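Local coordinates for protein putative ribose operon repressor (Burkholderia thailandensis, PDB 3EGC) that is a putative LacI-family repressor that probably binds DNA as a transcription regulator and may control a ribose operon, at the interface of chains A and B. Coordinates in Å, arbitrary orientation; residue numbers count along the deposited sequence, not the author numbering. Chains: chain A/B, putative ribose operon repressor.

Contact 1 and contact 2 lie about 28 Å apart, measured between the centres of their C-alpha atoms, and share neither residues nor secondary-structure elements. Contact 1 joins helix 195-208 and A:Trp226 of 3-10 helix 225-229 in chain A to 3-10 helix 225-229 of chain B and is mainly apolar. Contact 2 sets the end of strand 40-45 of chain A against helix 21-37 of chain B and is more polar. Each has a twin with the chains exchanged, because the interface is two-fold symmetric. The two sites sit on different lobes of the bilobed subunit, so both lobes touch the partner, as expected of the side-by-side dimers typical of LacI-family repressors.

Contact 1: the interface of chains A and B. Residues chain A 199, 202-203, 226; chain B 225, 229.
The ring of B:Phe229 is inserted against chain A with both faces covered, and the residue hides 87 Å² there, the largest share of this patch. On one face the beta-methylene CB of A:Met202 sits over the centre, 3.7 Å from the ring centroid of B:Phe229, in a CH-pi contact. On the opposite face the backbone carbonyl oxygen of B:Pro225, from the same 3-10 helix 225-229, lies over the centre, 3.5 Å above the plane. At the edge and in plane comes CB of A:Glu199. A flat apolar ring suits this place because face and rim can be covered at once. Here the sugar-binding core of a LacI-family protein, built like a periplasmic binding protein, meets its copy.

The ring tip points at helix 195-208 of chain A: CZ of B:Phe229 is 3.6 Å from the backbone O of A:Glu199 and makes a similarly close approach to its CA. One turn on, CG of A:Gln203 touches the neighbouring ring carbon CE1 of B:Phe229 at 3.8 Å. The amide plane of A:Gln203 is turned 69° from the ring, so the two do not stack, and it is the methylene part of the glutamine that packs. A long, flexible methionine suits the face of an aromatic ring; CG of A:Met202 continues along the CD2-CE2 side.

A:Trp226 approaches that same side with the benzo end of its indole, CH2 lying 4.1 Å from CE2 of B:Phe229. Its CG stands between the backbone N and the carbonyl carbon (chi1 71°), which helps turn the broad indole to close this side of the phenylalanine.

A:Glu199 has CG beside its backbone N (chi1 -55°) and an extended chain, which carries the carboxylate past the phenylalanine to B:Pro225. There OE2 of A:Glu199 rests 3.8 Å from CB of B:Pro225, a van der Waals contact with the pyrrolidine ring. The rigid, compact proline gives this carboxylate a smooth carbon surface to lie against.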
loop_
_atom_site.group_PDB
_atom_site.type_symbol
_atom_site.label_atom_id
_atom_site.label_comp_id
_atom_site.label_asym_id
_atom_site.label_seq_id
_atom_site.Cartn_x
_atom_site.Cartn_y
_atom_site.Cartn_z
ATOM N N GLU A 199 -4.752 -9.767 -9.071
ATOM C CA GLU A 199 -5.773 -8.836 -9.618
ATOM C C GLU A 199 -5.996 -9.086 -11.133
ATOM O O GLU A 199 -7.104 -9.283 -11.580
ATOM C CB GLU A 199 -5.362 -7.373 -9.361
ATOM C CG GLU A 199 -5.089 -7.045 -7.863
ATOM C CD GLU A 199 -4.692 -5.631 -7.655
ATOM O OE1 GLU A 199 -4.110 -5.027 -8.600
ATOM O OE2 GLU A 199 -4.967 -5.114 -6.541
ATOM N N MET A 202 -7.862 -12.324 -11.716
ATOM C CA MET A 202 -9.276 -12.070 -11.415
ATOM C C MET A 202 -9.937 -11.288 -12.555
ATOM O O MET A 202 -11.022 -11.587 -12.952
ATOM C CB MET A 202 -9.486 -11.371 -10.040
ATOM C CG MET A 202 -9.129 -12.244 -8.775
ATOM S SD MET A 202 -9.997 -13.870 -8.525
ATOM C CE MET A 202 -11.629 -13.251 -8.143
ATOM N N GLN A 203 -9.258 -10.267 -13.067
ATOM C CA GLN A 203 -9.781 -9.540 -14.207
ATOM C C GLN A 203 -10.000 -10.444 -15.403
ATOM O O GLN A 203 -11.051 -10.376 -16.041
ATOM C CB GLN A 203 -8.924 -8.329 -14.569
ATOM C CG GLN A 203 -9.119 -7.182 -13.581
ATOM C CD GLN A 203 -7.923 -6.271 -13.461
ATOM O OE1 GLN A 203 -7.916 -5.358 -12.607
ATOM N NE2 GLN A 203 -6.903 -6.497 -14.296
ATOM N N TRP A 226 -8.458 -8.703 1.447
ATOM C CA TRP A 226 -9.484 -9.014 0.466
ATOM C C TRP A 226 -9.473 -10.462 -0.029
ATOM O O TRP A 226 -10.491 -10.999 -0.317
ATOM C CB TRP A 226 -9.519 -8.002 -0.676
ATOM C CG TRP A 226 -8.361 -8.061 -1.611
ATOM C CD1 TRP A 226 -7.229 -7.264 -1.589
ATOM C CD2 TRP A 226 -8.195 -8.965 -2.736
ATOM N NE1 TRP A 226 -6.395 -7.630 -2.603
ATOM C CE2 TRP A 226 -6.951 -8.655 -3.332
ATOM C CE3 TRP A 226 -9.013 -9.944 -3.324
ATOM C CZ2 TRP A 226 -6.487 -9.289 -4.466
ATOM C CZ3 TRP A 226 -8.559 -10.594 -4.462
ATOM C CH2 TRP A 226 -7.289 -10.283 -5.015
ATOM N N PRO B 225 -8.767 -1.955 -6.759
ATOM C CA PRO B 225 -9.168 -2.960 -7.770
ATOM C C PRO B 225 -9.971 -4.162 -7.257
ATOM O O PRO B 225 -10.812 -4.685 -7.965
ATOM C CB PRO B 225 -7.826 -3.409 -8.382
ATOM C CG PRO B 225 -6.906 -2.241 -8.172
ATOM C CD PRO B 225 -7.334 -1.644 -6.836
ATOM N N PHE B 229 -14.284 -6.779 -8.077
ATOM C CA PHE B 229 -14.304 -8.177 -8.406
ATOM C C PHE B 229 -15.486 -8.762 -7.764
ATOM O O PHE B 229 -15.792 -9.901 -8.032
ATOM C CB PHE B 229 -13.120 -8.977 -7.847
ATOM C CG PHE B 229 -11.758 -8.508 -8.306
ATOM C CD1 PHE B 229 -11.582 -7.921 -9.555
ATOM C CD2 PHE B 229 -10.670 -8.709 -7.493
ATOM C CE1 PHE B 229 -10.321 -7.531 -9.973
ATOM C CE2 PHE B 229 -9.408 -8.314 -7.869
ATOM C CZ PHE B 229 -9.211 -7.725 -9.138
#

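Contact 2: the interface of chains A and B. Residues chain A 43-46; chain B 31, 35.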
loop_
_atom_site.group_PDB
_atom_site.type_symbol
_atom_site.label_atom_id
_atom_site.label_comp_id
_atom_site.label_asym_id
_atom_site.label_seq_id
_atom_site.Cartn_x
_atom_site.Cartn_y
_atom_site.Cartn_z
ATOM N N LEU A 43 13.869 9.005 0.923
ATOM C CA LEU A 43 13.076 8.085 0.112
ATOM C C LEU A 43 13.087 8.451 -1.354
ATOM O O LEU A 43 12.985 9.609 -1.694
ATOM C CB LEU A 43 11.655 7.988 0.619
ATOM C CG LEU A 43 10.631 7.319 -0.281
ATOM C CD1 LEU A 43 10.820 5.775 -0.267
ATOM C CD2 LEU A 43 9.161 7.731 0.169
ATOM N N ALA A 44 13.298 7.459 -2.215
ATOM C CA ALA A 44 13.080 7.662 -3.614
ATOM C C ALA A 44 12.180 6.551 -4.146
ATOM O O ALA A 44 12.232 5.373 -3.703
ATOM C CB ALA A 44 14.359 7.750 -4.342
ATOM N N ASN A 45 11.328 6.942 -5.067
ATOM C CA ASN A 45 10.424 5.991 -5.727
ATOM C C ASN A 45 10.685 6.002 -7.205
ATOM O O ASN A 45 10.587 7.032 -7.773
ATOM C CB ASN A 45 8.945 6.343 -5.469
ATOM C CG ASN A 45 7.984 5.371 -6.176
ATOM O OD1 ASN A 45 8.144 4.155 -6.106
ATOM N ND2 ASN A 45 7.003 5.909 -6.842
ATOM N N THR A 46 10.997 4.856 -7.801
ATOM C CA THR A 46 11.442 4.801 -9.214
ATOM C C THR A 46 10.356 4.426 -10.168
ATOM O O THR A 46 10.525 4.619 -11.339
ATOM C CB THR A 46 12.610 3.777 -9.457
ATOM O OG1 THR A 46 12.134 2.422 -9.345
ATOM C CG2 THR A 46 13.742 4.001 -8.506
ATOM N N GLU B 31 6.852 12.630 -3.490
ATOM C CA GLU B 31 8.217 12.309 -3.956
ATOM C C GLU B 31 8.454 12.664 -5.414
ATOM O O GLU B 31 9.507 13.120 -5.769
ATOM C CB GLU B 31 8.520 10.827 -3.745
ATOM C CG GLU B 31 9.969 10.388 -3.964
ATOM C CD GLU B 31 10.293 10.081 -5.430
ATOM O OE1 GLU B 31 11.463 9.900 -5.785
ATOM O OE2 GLU B 31 9.382 10.020 -6.258
ATOM N N ARG B 35 11.115 15.620 -6.409
ATOM C CA ARG B 35 12.169 15.203 -7.299
ATOM C C ARG B 35 12.274 16.082 -8.551
ATOM O O ARG B 35 13.354 16.386 -8.987
ATOM C CB ARG B 35 11.898 13.754 -7.665
ATOM C CG ARG B 35 12.909 13.130 -8.549
ATOM C CD ARG B 35 12.608 11.610 -8.563
ATOM N NE ARG B 35 13.784 10.915 -9.005
ATOM C CZ ARG B 35 13.916 9.645 -9.325
ATOM N NH1 ARG B 35 12.906 8.762 -9.276
ATOM N NH2 ARG B 35 15.124 9.276 -9.699
#
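B:Glu31, on helix 21-37, meets the end of strand 40-45 of chain A through a hydrogen bond from the backbone N of A:Asn45 to OE1 of the B:Glu31 carboxylate, 3.0 Å long. The bond is nearly straight, 173° at the hydrogen, yet the N-H arrives from above the carboxylate plane, almost perpendicular to it. CG of B:Glu31 is anti to the backbone N and the chain bends at chi2 (-85°), laying the carboxylate across the strand. Glutamate suits the place because it has both an acceptor for a backbone N-H and the length to bring it there.

The charged contact lies within chain B, where NH1 of B:Arg35, one helical turn further on, forms a long salt bridge with OE1 of B:Glu31, at 3.9 Å. The long arginine spans from that turn to both the glutamate and the strand's carbonyl.

As a close polar approach, NH1 of B:Arg35 lies 3.3 Å from the backbone O of A:Asn45. This O of A:Asn45 lies 3.6 Å from OE2 of B:Glu31, a proximity that the guanidinium may ease, while perhaps helping to position the carboxylate.

Among van der Waals contacts, CB of A:Asn45 packs 4.0 Å from CD of B:Glu31, and CA of A:Ala44 lies 3.5 Å from OE1 of B:Glu31; the small alanine side chain lets the carboxylate settle close to the strand. The site thus ties a strand end to the partner's helix and probably helps hold the two subunits in register in the dimer.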